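PDB 5U1T: separin from Saccharomyces cerevisiae, which cleaves the MCD1/SCC1 subunit of cohesin at the onset of anaphase and is held inactive by securin during most of the cell cycle. Local coordinates for residues F410-A415 with K451-S456; N426-S431 with L465-L470; K437-I442 with F481-T486; C457-Y462 with I494-S499; F474-N479 with E501-V506. All coordinates share one frame; numbering follows the deposited sequence.

Contact 1: F410-A415 with K451-S456; sequences FLLKTA and KIEIFS
Leu411, Leu412 and Ala415 meet Ile454 between two nearly parallel helices of the helical domain. The axes of the two short segments approach to 10.0 Å at 20°. The helices are 408-425 and 448-458, and helix 431-444 runs between them in the chain. This is consistent with stacked helices of an alpha-solenoid.

The main contact is apolar. Leu411 has CG anti to the backbone N (chi1 -176°). Its side chain crosses that of Ile454 at about a right angle, with CD2 3.6 Å from Ile454 CG1. Leu412 adds CD2, 3.7 Å from Ile454 CD1. Ala415 CB completes the grip at 4.3 Å from Ile454 CD1. Leu411 also touches Phe441 of helix 431-444, so it joins three helices. An alanine at Leu411 would probably leave Ile454 CG1 without its nearest partner and open a gap toward Phe441.

The second kind of contact is aliphatic to polar, at the outer side, where Glu453 is exposed. There Leu412 CD1 lies 3.7 Å from Glu453 OE1.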
# COMPACT_ATOMS: atom_id res chain seq x y z
N PHE A 410 44.61 27.70 -11.27
CA PHE A 410 43.57 28.45 -11.96
C PHE A 410 42.17 28.12 -11.45
O PHE A 410 41.32 29.00 -11.35
CB PHE A 410 43.64 28.21 -13.47
CG PHE A 410 44.59 29.12 -14.16
CD1 PHE A 410 44.16 30.37 -14.60
CD2 PHE A 410 45.91 28.75 -14.36
CE1 PHE A 410 45.05 31.23 -15.25
CE2 PHE A 410 46.80 29.61 -15.00
CZ PHE A 410 46.38 30.85 -15.45
N LEU A 411 41.93 26.86 -11.11
CA LEU A 411 40.60 26.44 -10.67
C LEU A 411 40.32 27.04 -9.31
O LEU A 411 39.22 27.54 -9.06
CB LEU A 411 40.47 24.92 -10.63
CG LEU A 411 39.08 24.41 -10.27
CD1 LEU A 411 38.08 24.90 -11.29
CD2 LEU A 411 39.05 22.89 -10.18
N LEU A 412 41.31 26.99 -8.42
CA LEU A 412 41.16 27.64 -7.13
C LEU A 412 40.92 29.13 -7.35
O LEU A 412 40.07 29.73 -6.69
CB LEU A 412 42.39 27.42 -6.24
CG LEU A 412 42.43 26.09 -5.49
CD1 LEU A 412 43.81 25.85 -4.89
CD2 LEU A 412 41.37 26.05 -4.42
N LYS A 413 41.61 29.72 -8.32
CA LYS A 413 41.40 31.13 -8.59
C LYS A 413 39.99 31.36 -9.14
O LYS A 413 39.34 32.36 -8.84
CB LYS A 413 42.46 31.67 -9.56
CG LYS A 413 42.77 33.14 -9.33
CD LYS A 413 43.56 33.75 -10.47
CE LYS A 413 43.88 35.24 -10.21
NZ LYS A 413 42.64 36.04 -9.91
N THR A 414 39.52 30.42 -9.94
CA THR A 414 38.17 30.49 -10.50
C THR A 414 37.09 30.42 -9.41
O THR A 414 36.23 31.30 -9.34
CB THR A 414 37.96 29.35 -11.50
OG1 THR A 414 38.89 29.50 -12.59
CG2 THR A 414 36.51 29.34 -12.03
N ALA A 415 37.13 29.38 -8.58
CA ALA A 415 36.23 29.23 -7.44
C ALA A 415 36.12 30.50 -6.62
O ALA A 415 35.03 30.99 -6.31
CB ALA A 415 36.70 28.07 -6.56
N LYS A 451 39.13 18.00 -5.61
CA LYS A 451 37.68 18.17 -5.65
C LYS A 451 37.12 18.56 -4.29
O LYS A 451 36.29 19.44 -4.19
CB LYS A 451 36.99 16.89 -6.12
CG LYS A 451 37.11 16.63 -7.59
CD LYS A 451 36.37 15.37 -8.00
CE LYS A 451 36.87 14.87 -9.34
NZ LYS A 451 36.52 13.43 -9.50
N ILE A 452 37.58 17.88 -3.24
CA ILE A 452 37.18 18.23 -1.89
C ILE A 452 37.64 19.65 -1.53
O ILE A 452 37.00 20.35 -0.77
CB ILE A 452 37.74 17.22 -0.87
CG1 ILE A 452 37.17 15.84 -1.15
CG2 ILE A 452 37.36 17.62 0.55
CD1 ILE A 452 37.47 14.84 -0.07
N GLU A 453 38.73 20.08 -2.12
CA GLU A 453 39.27 21.41 -1.85
C GLU A 453 38.37 22.50 -2.43
O GLU A 453 38.01 23.46 -1.74
CB GLU A 453 40.67 21.51 -2.42
CG GLU A 453 41.62 22.36 -1.62
CD GLU A 453 43.06 22.04 -1.99
OE1 GLU A 453 43.73 22.89 -2.63
OE2 GLU A 453 43.49 20.91 -1.64
N ILE A 454 38.02 22.33 -3.71
CA ILE A 454 37.11 23.23 -4.40
C ILE A 454 35.76 23.25 -3.69
O ILE A 454 35.11 24.29 -3.61
CB ILE A 454 36.92 22.81 -5.87
CG1 ILE A 454 38.24 22.96 -6.64
CG2 ILE A 454 35.79 23.61 -6.53
CD1 ILE A 454 38.86 24.34 -6.55
N PHE A 455 35.36 22.12 -3.14
CA PHE A 455 34.07 22.01 -2.52
C PHE A 455 33.96 22.94 -1.35
O PHE A 455 32.91 23.48 -1.07
CB PHE A 455 33.80 20.59 -2.05
CG PHE A 455 32.50 20.44 -1.35
CD1 PHE A 455 31.33 20.53 -2.04
CD2 PHE A 455 32.45 20.24 -0.00
CE1 PHE A 455 30.13 20.42 -1.40
CE2 PHE A 455 31.26 20.14 0.65
CZ PHE A 455 30.10 20.23 -0.05
N SER A 456 35.06 23.15 -0.67
CA SER A 456 35.09 23.89 0.57
C SER A 456 35.02 25.38 0.37
O SER A 456 34.72 26.12 1.28
CB SER A 456 36.35 23.56 1.33
OG SER A 456 36.05 23.24 2.65

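Contact 2: N426-S431 with L465-L470; sequences NDSKTS and LRNDTL
Asn426 and Leu465 bring the two loops closest, with CA atoms 6.7 Å apart. Asn426 is the first residue to leave helical geometry after helix 408-425, and its phi is positive (59°). Leu465 and Arg466 also take left-handed backbone angles. Neither segment is a regular helix or strand, and a short helix-like turn at 428-430 lacks the regular bonds.

Leu465 carries the contact. Its CD1 lies 3.5 Å from Asn426 ND2 and 3.8 Å from the backbone N of Ser428. One methyl thus touches both the amide end of Asn426 and the start of the following turn. The amide nitrogen of Asn426 meets both methyls of Leu465; CG anti to the backbone N (chi1 -165°) directs the amide there.

A second, looser meeting joins Ser428 OG to Asn467 ND2 at 3.6 Å, without a hydrogen bond. The other end of the Asn467 amide is held within its own loop. Asn467 OD1 accepts from Thr469 OG1 at 2.7 Å and from Thr469 N at 3.0 Å. The bond to the backbone N makes an Asx turn. The hydroxyl of Thr469 lies on a lone pair of that oxygen and also caps the N of Phe472.

Thr469 is the N-cap of helix 470-485. Phe472, near the start of that helix, is touched by both Ser428 and Asn467. The contact therefore joins the loop between helices 408-425 and 431-444 to the one between helices 448-458 and 470-485.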
# COMPACT_ATOMS: atom_id res chain seq x y z
N ASN A 426 25.35 39.66 -3.71
CA ASN A 426 24.49 39.62 -2.53
C ASN A 426 23.06 39.25 -2.90
O ASN A 426 22.11 39.87 -2.42
CB ASN A 426 24.52 40.97 -1.81
CG ASN A 426 23.96 40.91 -0.40
OD1 ASN A 426 23.86 41.94 0.27
ND2 ASN A 426 23.60 39.70 0.05
N ASP A 427 22.90 38.28 -3.77
CA ASP A 427 21.54 37.88 -4.12
C ASP A 427 21.35 36.42 -3.77
O ASP A 427 21.66 35.54 -4.58
CB ASP A 427 21.26 38.13 -5.59
CG ASP A 427 19.87 38.68 -5.82
OD1 ASP A 427 18.87 38.06 -5.38
OD2 ASP A 427 19.81 39.77 -6.44
N SER A 428 20.86 36.16 -2.55
CA SER A 428 20.64 34.80 -2.06
C SER A 428 19.60 34.05 -2.92
O SER A 428 19.41 32.84 -2.77
CB SER A 428 20.21 34.81 -0.58
OG SER A 428 18.83 35.11 -0.44
N LYS A 429 18.92 34.78 -3.81
CA LYS A 429 18.04 34.15 -4.79
C LYS A 429 18.85 33.52 -5.95
O LYS A 429 18.38 32.58 -6.59
CB LYS A 429 17.02 35.16 -5.32
CG LYS A 429 16.37 36.03 -4.24
CD LYS A 429 15.06 35.42 -3.72
CE LYS A 429 14.50 36.22 -2.53
NZ LYS A 429 15.28 36.02 -1.25
N THR A 430 20.05 34.03 -6.21
CA THR A 430 20.93 33.54 -7.29
C THR A 430 21.60 32.18 -7.02
O THR A 430 21.97 31.48 -7.97
CB THR A 430 22.09 34.55 -7.60
OG1 THR A 430 22.40 34.51 -9.00
CG2 THR A 430 23.38 34.21 -6.82
N SER A 431 21.76 31.81 -5.75
CA SER A 431 22.77 30.81 -5.38
C SER A 431 22.61 29.45 -6.05
O SER A 431 23.56 28.65 -6.04
CB SER A 431 22.81 30.63 -3.84
OG SER A 431 21.52 30.63 -3.25
N LEU A 465 25.10 34.61 3.33
CA LEU A 465 24.78 36.03 3.14
C LEU A 465 23.87 36.61 4.22
O LEU A 465 22.99 37.40 3.92
CB LEU A 465 24.15 36.26 1.77
CG LEU A 465 25.04 36.12 0.54
CD1 LEU A 465 24.24 36.37 -0.72
CD2 LEU A 465 26.25 37.08 0.59
N ARG A 466 24.11 36.22 5.47
CA ARG A 466 23.33 36.66 6.62
C ARG A 466 21.82 36.39 6.47
O ARG A 466 20.98 37.19 6.88
CB ARG A 466 23.56 38.15 6.89
CG ARG A 466 24.92 38.48 7.48
CD ARG A 466 25.07 39.95 7.77
NE ARG A 466 24.14 40.41 8.80
CZ ARG A 466 24.45 40.60 10.08
NH1 ARG A 466 25.68 40.37 10.52
NH2 ARG A 466 23.53 41.03 10.93
N ASN A 467 21.50 35.26 5.86
CA ASN A 467 20.13 34.85 5.67
C ASN A 467 19.60 34.15 6.92
O ASN A 467 20.21 33.22 7.42
CB ASN A 467 20.02 33.94 4.45
CG ASN A 467 18.59 33.64 4.08
OD1 ASN A 467 17.88 32.94 4.81
ND2 ASN A 467 18.16 34.16 2.94
N ASP A 468 18.46 34.60 7.42
CA ASP A 468 17.99 34.10 8.70
C ASP A 468 16.74 33.23 8.58
O ASP A 468 15.86 33.26 9.45
CB ASP A 468 17.73 35.27 9.65
CG ASP A 468 16.82 36.30 9.05
OD1 ASP A 468 16.19 35.99 8.01
OD2 ASP A 468 16.74 37.43 9.60
N THR A 469 16.66 32.46 7.50
CA THR A 469 15.55 31.53 7.30
C THR A 469 16.05 30.09 7.28
O THR A 469 17.11 29.82 6.75
CB THR A 469 14.81 31.82 5.97
OG1 THR A 469 15.63 31.42 4.86
CG2 THR A 469 14.47 33.30 5.86
N LEU A 470 15.29 29.18 7.88
CA LEU A 470 15.57 27.76 7.75
C LEU A 470 15.41 27.32 6.29
O LEU A 470 16.16 26.48 5.81
CB LEU A 470 14.65 26.94 8.65
CG LEU A 470 14.90 25.44 8.76
CD1 LEU A 470 16.14 25.18 9.57
CD2 LEU A 470 13.70 24.73 9.37

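Contact 3: K437-I442 with F481-T486; sequences KFEKFI and FIHCFT
Glu439 OE1 accepts a hydrogen bond from His483 ND1 at 3.1 Å, with an N-H...O angle of 150°. The oxygen lies close to the plane of the imidazole, at its edge. The nitrogen reaches OE1 on the syn side, but 34° out of the carboxylate plane. The two flat groups are turned steeply against each other, with planes 78° apart. Glu439 gets there with CG anti to the backbone N and an extended chain beyond. Its other oxygen, OE2, forms a salt bridge with Arg487.

Beside this polar pair the contact is apolar. Ile442 CD1 lies 3.6 Å from Cys484 CB and 3.8 Å from Cys484 SG. The same sulfur approaches the backbone of helix 431-444, 3.7 Å from Glu439 N, and has Phe438 CB at 4.3 Å. The axes of the segments, on helices 431-444 and 470-485, approach to 8.7 Å. Helix 470-485 widens here into a pi-type turn, in which Thr486 N bonds to Phe481 O at 3.3 Å. Nearby, Ile482 packs on an apolar side chain of another protein chain.

The His-carboxylate bond ties two helices of the helical domain, far from the protease active site. Two donors share the carboxylate, one on each oxygen. Arg487 and His483 would probably favour an ionised Glu439, although OE2 also lies close to the carbonyl O of His483, which is not a bond.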
# COMPACT_ATOMS: atom_id res chain seq x y z
N LYS A 437 27.36 25.89 -10.92
CA LYS A 437 28.70 26.24 -11.40
C LYS A 437 29.76 25.42 -10.70
O LYS A 437 30.64 24.84 -11.33
CB LYS A 437 29.00 27.73 -11.19
CG LYS A 437 28.38 28.65 -12.21
CD LYS A 437 28.96 30.02 -12.13
CE LYS A 437 28.61 30.84 -13.36
NZ LYS A 437 29.59 31.97 -13.57
N PHE A 438 29.67 25.38 -9.37
CA PHE A 438 30.64 24.69 -8.55
C PHE A 438 30.58 23.19 -8.83
O PHE A 438 31.57 22.48 -8.69
CB PHE A 438 30.44 25.00 -7.07
CG PHE A 438 31.40 26.06 -6.53
CD1 PHE A 438 32.64 25.70 -6.00
CD2 PHE A 438 31.07 27.41 -6.55
CE1 PHE A 438 33.52 26.66 -5.50
CE2 PHE A 438 31.95 28.37 -6.06
CZ PHE A 438 33.17 27.99 -5.53
N GLU A 439 29.42 22.73 -9.26
CA GLU A 439 29.32 21.37 -9.78
C GLU A 439 30.31 21.19 -10.94
O GLU A 439 31.05 20.20 -10.97
CB GLU A 439 27.90 21.06 -10.24
CG GLU A 439 27.74 19.65 -10.73
CD GLU A 439 26.29 19.20 -10.73
OE1 GLU A 439 25.41 20.05 -10.99
OE2 GLU A 439 26.03 18.00 -10.46
N LYS A 440 30.36 22.13 -11.87
CA LYS A 440 31.22 21.95 -13.04
C LYS A 440 32.70 22.08 -12.67
O LYS A 440 33.52 21.30 -13.17
CB LYS A 440 30.84 22.93 -14.16
CG LYS A 440 29.34 22.92 -14.49
CD LYS A 440 29.00 22.88 -16.01
CE LYS A 440 27.67 22.12 -16.26
NZ LYS A 440 27.33 21.93 -17.74
N PHE A 441 33.04 23.03 -11.79
CA PHE A 441 34.41 23.14 -11.23
C PHE A 441 34.85 21.81 -10.62
O PHE A 441 35.85 21.23 -11.03
CB PHE A 441 34.52 24.23 -10.15
CG PHE A 441 34.05 25.60 -10.59
CD1 PHE A 441 34.00 25.95 -11.93
CD2 PHE A 441 33.66 26.53 -9.64
CE1 PHE A 441 33.57 27.20 -12.31
CE2 PHE A 441 33.22 27.78 -10.02
CZ PHE A 441 33.17 28.11 -11.35
N ILE A 442 34.08 21.35 -9.63
CA ILE A 442 34.42 20.14 -8.88
C ILE A 442 34.68 19.00 -9.83
O ILE A 442 35.69 18.32 -9.74
CB ILE A 442 33.33 19.76 -7.88
CG1 ILE A 442 33.25 20.83 -6.79
CG2 ILE A 442 33.64 18.42 -7.24
CD1 ILE A 442 32.07 20.68 -5.87
N PHE A 481 24.49 19.21 -1.63
CA PHE A 481 24.61 17.77 -1.44
C PHE A 481 24.39 17.01 -2.74
O PHE A 481 25.24 16.23 -3.17
CB PHE A 481 23.62 17.29 -0.40
CG PHE A 481 23.73 15.84 -0.12
CD1 PHE A 481 23.01 14.92 -0.86
CD2 PHE A 481 24.57 15.38 0.88
CE1 PHE A 481 23.11 13.58 -0.62
CE2 PHE A 481 24.66 14.03 1.14
CZ PHE A 481 23.93 13.13 0.38
N ILE A 482 23.22 17.22 -3.34
CA ILE A 482 22.90 16.58 -4.60
C ILE A 482 23.93 16.88 -5.69
O ILE A 482 24.42 15.96 -6.33
CB ILE A 482 21.51 17.01 -5.10
CG1 ILE A 482 20.43 16.34 -4.25
CG2 ILE A 482 21.33 16.65 -6.54
CD1 ILE A 482 19.13 17.11 -4.21
N HIS A 483 24.27 18.15 -5.91
CA HIS A 483 25.05 18.48 -7.10
C HIS A 483 26.57 18.46 -6.91
O HIS A 483 27.31 18.46 -7.90
CB HIS A 483 24.65 19.86 -7.61
CG HIS A 483 23.22 19.96 -8.03
ND1 HIS A 483 22.83 19.97 -9.36
CD2 HIS A 483 22.08 20.07 -7.31
CE1 HIS A 483 21.51 20.08 -9.42
NE2 HIS A 483 21.04 20.14 -8.19
N CYS A 484 27.03 18.46 -5.66
CA CYS A 484 28.45 18.68 -5.37
C CYS A 484 29.04 17.66 -4.41
O CYS A 484 30.05 17.03 -4.74
CB CYS A 484 28.66 20.08 -4.81
SG CYS A 484 28.39 21.43 -6.00
N PHE A 485 28.43 17.50 -3.24
CA PHE A 485 28.98 16.62 -2.20
C PHE A 485 29.11 15.19 -2.67
O PHE A 485 30.10 14.53 -2.40
CB PHE A 485 28.10 16.69 -0.95
CG PHE A 485 28.53 15.76 0.14
CD1 PHE A 485 29.57 16.08 0.97
CD2 PHE A 485 27.85 14.57 0.35
CE1 PHE A 485 29.96 15.23 1.98
CE2 PHE A 485 28.23 13.71 1.36
CZ PHE A 485 29.29 14.03 2.17
N THR A 486 28.11 14.71 -3.40
CA THR A 486 28.06 13.31 -3.86
C THR A 486 29.17 12.97 -4.87
O THR A 486 29.55 11.80 -5.03
CB THR A 486 26.71 13.03 -4.51
OG1 THR A 486 26.48 14.01 -5.53
CG2 THR A 486 25.59 13.09 -3.48

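Contact 4: C457-Y462 with I494-S499; sequences CLFNVY and IEFSNS
Phe459 sets ring atom CD2 3.8 Å from Phe496 CB, and the two rings meet obliquely. Their centroids are 5.4 Å apart. Phe459 is the centre of an inverse gamma turn, and Asn460 next to it starts an Asx turn. Together they carry the chain out of helix 448-458 in the helical domain.

One backbone hydrogen bond joins the segments. Val461 N donates to Asn498 O at 3.0 Å, with a nearly straight angle of 166°. Asn460 CA makes a CA-H...O contact to the same oxygen.

In the Asx turn, Asn460 OD1 accepts from Tyr462 N at 3.1 Å. An alanine at Asn460 would probably leave Tyr462 N without this acceptor and the turn less firmly fixed. Asn498 runs across the side chain of Val461, and its OD1 is hydrogen-bonded to Lys63 NZ. Phe459 also reaches Met503 and Leu507 of helix 501-509.

The loop 494-499 braces itself too: Ser499 OG donates to Phe496 O at 2.9 Å, from above the carbonyl plane.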
# COMPACT_ATOMS: atom_id res chain seq x y z
N CYS A 457 35.34 25.83 -0.83
CA CYS A 457 35.14 27.20 -1.20
C CYS A 457 33.67 27.48 -1.30
O CYS A 457 33.25 28.59 -1.10
CB CYS A 457 35.82 27.49 -2.53
SG CYS A 457 37.61 27.30 -2.53
N LEU A 458 32.87 26.48 -1.60
CA LEU A 458 31.45 26.70 -1.71
C LEU A 458 30.75 26.35 -0.43
O LEU A 458 29.85 27.02 -0.02
CB LEU A 458 30.89 25.87 -2.85
CG LEU A 458 29.41 25.84 -3.17
CD1 LEU A 458 28.64 25.28 -2.01
CD2 LEU A 458 28.86 27.16 -3.60
N PHE A 459 31.16 25.28 0.21
CA PHE A 459 30.52 24.91 1.45
C PHE A 459 31.18 25.72 2.54
O PHE A 459 32.11 25.28 3.22
CB PHE A 459 30.61 23.41 1.71
CG PHE A 459 29.62 22.91 2.70
CD1 PHE A 459 28.30 22.76 2.35
CD2 PHE A 459 30.01 22.61 4.00
CE1 PHE A 459 27.36 22.29 3.28
CE2 PHE A 459 29.09 22.14 4.93
CZ PHE A 459 27.76 21.99 4.57
N ASN A 460 30.68 26.95 2.66
CA ASN A 460 31.31 27.99 3.48
C ASN A 460 30.23 28.89 4.03
O ASN A 460 29.39 29.38 3.28
CB ASN A 460 32.33 28.79 2.63
CG ASN A 460 33.00 29.92 3.40
OD1 ASN A 460 32.51 31.05 3.42
ND2 ASN A 460 34.15 29.61 4.01
N VAL A 461 30.26 29.13 5.34
CA VAL A 461 29.20 29.88 6.00
C VAL A 461 28.94 31.31 5.48
O VAL A 461 27.80 31.77 5.56
CB VAL A 461 29.46 29.96 7.52
CG1 VAL A 461 30.58 30.89 7.81
CG2 VAL A 461 28.23 30.42 8.24
N TYR A 462 29.94 32.03 4.94
CA TYR A 462 29.67 33.40 4.50
C TYR A 462 28.83 33.35 3.23
O TYR A 462 28.28 34.35 2.80
CB TYR A 462 30.96 34.23 4.30
CG TYR A 462 31.66 34.51 5.61
CD1 TYR A 462 31.16 35.48 6.48
CD2 TYR A 462 32.76 33.78 5.99
CE1 TYR A 462 31.78 35.71 7.70
CE2 TYR A 462 33.36 33.99 7.19
CZ TYR A 462 32.88 34.96 8.05
OH TYR A 462 33.50 35.18 9.26
N ILE A 494 34.15 14.33 7.16
CA ILE A 494 35.04 15.48 7.05
C ILE A 494 34.37 16.65 7.74
O ILE A 494 33.29 17.06 7.32
CB ILE A 494 35.30 15.90 5.57
CG1 ILE A 494 35.97 14.79 4.75
CG2 ILE A 494 36.08 17.20 5.51
CD1 ILE A 494 37.04 14.09 5.50
N GLU A 495 34.96 17.22 8.78
CA GLU A 495 34.35 18.43 9.33
C GLU A 495 34.71 19.66 8.52
O GLU A 495 35.76 20.26 8.72
CB GLU A 495 34.76 18.66 10.76
CG GLU A 495 34.12 19.89 11.29
CD GLU A 495 34.50 20.15 12.71
OE1 GLU A 495 33.78 20.90 13.40
OE2 GLU A 495 35.53 19.60 13.15
N PHE A 496 33.84 20.03 7.59
CA PHE A 496 34.23 21.04 6.62
C PHE A 496 34.61 22.35 7.27
O PHE A 496 33.95 22.81 8.20
CB PHE A 496 33.12 21.23 5.61
CG PHE A 496 32.92 20.02 4.75
CD1 PHE A 496 33.80 19.73 3.73
CD2 PHE A 496 31.85 19.15 4.99
CE1 PHE A 496 33.61 18.63 2.94
CE2 PHE A 496 31.67 18.03 4.21
CZ PHE A 496 32.55 17.77 3.18
N SER A 497 35.69 22.93 6.77
CA SER A 497 36.27 24.14 7.33
C SER A 497 35.44 25.37 7.03
O SER A 497 34.90 25.51 5.93
CB SER A 497 37.69 24.34 6.82
OG SER A 497 37.73 24.41 5.40
N ASN A 498 35.35 26.26 8.00
CA ASN A 498 34.61 27.49 7.90
C ASN A 498 33.16 27.32 7.49
O ASN A 498 32.70 27.90 6.55
CB ASN A 498 35.34 28.52 7.03
CG ASN A 498 34.76 29.91 7.13
OD1 ASN A 498 34.23 30.29 8.15
ND2 ASN A 498 34.84 30.66 6.08
N SER A 499 32.46 26.49 8.23
CA SER A 499 31.02 26.30 8.01
C SER A 499 30.33 26.17 9.35
O SER A 499 30.96 25.81 10.35
CB SER A 499 30.75 25.06 7.14
OG SER A 499 31.34 23.91 7.71

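Contact 5: F474-N479 with E501-V506; sequences FDFCQN and EIMLSV
Val506 packs against Cys477 and Phe474 where two helices of the helical domain cross. The axes of the two segments, on helices 470-485 and 501-509, approach to 9.4 Å and cross at -50°. These helices follow each other in the chain, so the contact closes a helix-loop-helix pair.

The tight part centres on the two methyls of Val506. CG1 lies 3.4 Å from Cys477 CB. CG2 sits over one face of the Phe474 ring as a CH-pi contact, 3.8 Å from the centroid and 16° off the normal. Val506 CG1 is anti to the backbone N (chi1 172°), which directs it at the cysteine. The Phe474 ring also meets that of Phe603.

The contact is looser toward Met503. Its chain bends at chi3, and CE reaches Phe476 CE1 at 3.8 Å. Cys477 SG rests on the backbone of Met503, 3.7 Å from its O.

All five touching residues are buried. The solvent side belongs to Asp475, on the flank of its helix turned away from helix 501-509. There Asn479 ND2 donates to Asp475 O at 2.9 Å, in the carbonyl plane.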
# COMPACT_ATOMS: atom_id res chain seq x y z
N PHE A 474 18.35 25.15 4.13
CA PHE A 474 18.04 23.80 3.73
C PHE A 474 18.19 23.69 2.24
O PHE A 474 18.76 22.77 1.72
CB PHE A 474 16.63 23.47 4.13
CG PHE A 474 16.56 22.39 5.12
CD1 PHE A 474 16.68 21.09 4.74
CD2 PHE A 474 16.43 22.69 6.44
CE1 PHE A 474 16.64 20.09 5.66
CE2 PHE A 474 16.39 21.70 7.37
CZ PHE A 474 16.49 20.39 6.97
N ASP A 475 17.68 24.69 1.56
CA ASP A 475 17.73 24.79 0.13
C ASP A 475 19.17 24.80 -0.35
O ASP A 475 19.50 24.13 -1.30
CB ASP A 475 17.04 26.09 -0.23
CG ASP A 475 16.85 26.26 -1.67
OD1 ASP A 475 16.88 25.28 -2.39
OD2 ASP A 475 16.66 27.40 -2.09
N PHE A 476 20.02 25.56 0.32
CA PHE A 476 21.42 25.63 -0.03
C PHE A 476 22.16 24.35 0.24
O PHE A 476 22.97 23.93 -0.54
CB PHE A 476 22.09 26.76 0.73
CG PHE A 476 23.57 26.81 0.54
CD1 PHE A 476 24.40 26.05 1.30
CD2 PHE A 476 24.12 27.61 -0.42
CE1 PHE A 476 25.75 26.07 1.11
CE2 PHE A 476 25.47 27.64 -0.61
CZ PHE A 476 26.29 26.87 0.15
N CYS A 477 21.89 23.72 1.37
CA CYS A 477 22.60 22.52 1.74
C CYS A 477 22.20 21.29 0.99
O CYS A 477 23.02 20.44 0.76
CB CYS A 477 22.44 22.27 3.22
SG CYS A 477 23.48 23.30 4.23
N GLN A 478 20.94 21.19 0.62
CA GLN A 478 20.50 20.02 -0.08
C GLN A 478 20.99 20.04 -1.49
O GLN A 478 21.40 19.03 -2.01
CB GLN A 478 19.00 19.88 -0.03
CG GLN A 478 18.58 18.68 0.78
CD GLN A 478 17.22 18.85 1.34
OE1 GLN A 478 16.34 19.36 0.68
NE2 GLN A 478 17.04 18.42 2.56
N ASN A 479 20.96 21.20 -2.10
CA ASN A 479 21.48 21.32 -3.45
C ASN A 479 22.99 21.11 -3.52
O ASN A 479 23.50 20.53 -4.49
CB ASN A 479 21.12 22.67 -4.03
CG ASN A 479 19.76 22.67 -4.64
OD1 ASN A 479 19.61 22.57 -5.85
ND2 ASN A 479 18.73 22.75 -3.79
N GLU A 501 27.38 24.94 12.25
CA GLU A 501 26.79 23.75 12.83
C GLU A 501 25.58 23.34 12.01
O GLU A 501 25.42 22.17 11.66
CB GLU A 501 26.38 24.03 14.26
CG GLU A 501 25.78 22.88 14.94
CD GLU A 501 25.41 23.20 16.37
OE1 GLU A 501 24.28 23.68 16.62
OE2 GLU A 501 26.26 22.95 17.24
N ILE A 502 24.74 24.31 11.71
CA ILE A 502 23.52 24.07 10.95
C ILE A 502 23.82 23.48 9.56
O ILE A 502 23.22 22.48 9.14
CB ILE A 502 22.71 25.37 10.85
CG1 ILE A 502 22.63 26.01 12.25
CG2 ILE A 502 21.34 25.10 10.28
CD1 ILE A 502 21.48 26.97 12.45
N MET A 503 24.77 24.08 8.85
CA MET A 503 25.17 23.58 7.55
C MET A 503 25.65 22.13 7.61
O MET A 503 25.33 21.33 6.72
CB MET A 503 26.27 24.45 6.94
CG MET A 503 25.79 25.79 6.48
SD MET A 503 27.17 26.83 5.93
CE MET A 503 27.70 26.00 4.42
N LEU A 504 26.44 21.81 8.63
CA LEU A 504 26.96 20.45 8.77
C LEU A 504 25.81 19.45 9.07
O LEU A 504 25.81 18.31 8.58
CB LEU A 504 28.04 20.39 9.85
CG LEU A 504 29.39 21.02 9.50
CD1 LEU A 504 30.26 21.12 10.74
CD2 LEU A 504 30.13 20.26 8.42
N SER A 505 24.83 19.90 9.84
CA SER A 505 23.71 19.07 10.24
C SER A 505 22.80 18.66 9.06
O SER A 505 22.51 17.49 8.87
CB SER A 505 22.88 19.79 11.30
OG SER A 505 21.94 18.91 11.88
N VAL A 506 22.38 19.64 8.27
CA VAL A 506 21.58 19.35 7.10
C VAL A 506 22.37 18.55 6.09
O VAL A 506 21.85 17.60 5.52
CB VAL A 506 21.04 20.64 6.46
CG1 VAL A 506 20.38 20.35 5.14
CG2 VAL A 506 20.05 21.32 7.40

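All five contacts lie in one part of the helical domain. Contacts 1, 3, 4 and 5 are buried, while contact 2 is at the surface. Contacts 1 and 4 share helix 448-458, and contacts 3 and 5 share helix 470-485. Contacts 1 and 5 are apolar helix pairs, but cross at different angles. Contact 3 adds a His-carboxylate hydrogen bond at its partly exposed edge. Contacts 2 and 4 involve loops and use Asx turns, though only contact 4 has a backbone bond between its segments. Phe438 of contact 3 touches contacts 1 and 4. Leu458 of contact 4 packs on Phe476 of contact 5, so the buried contacts form one continuous interior.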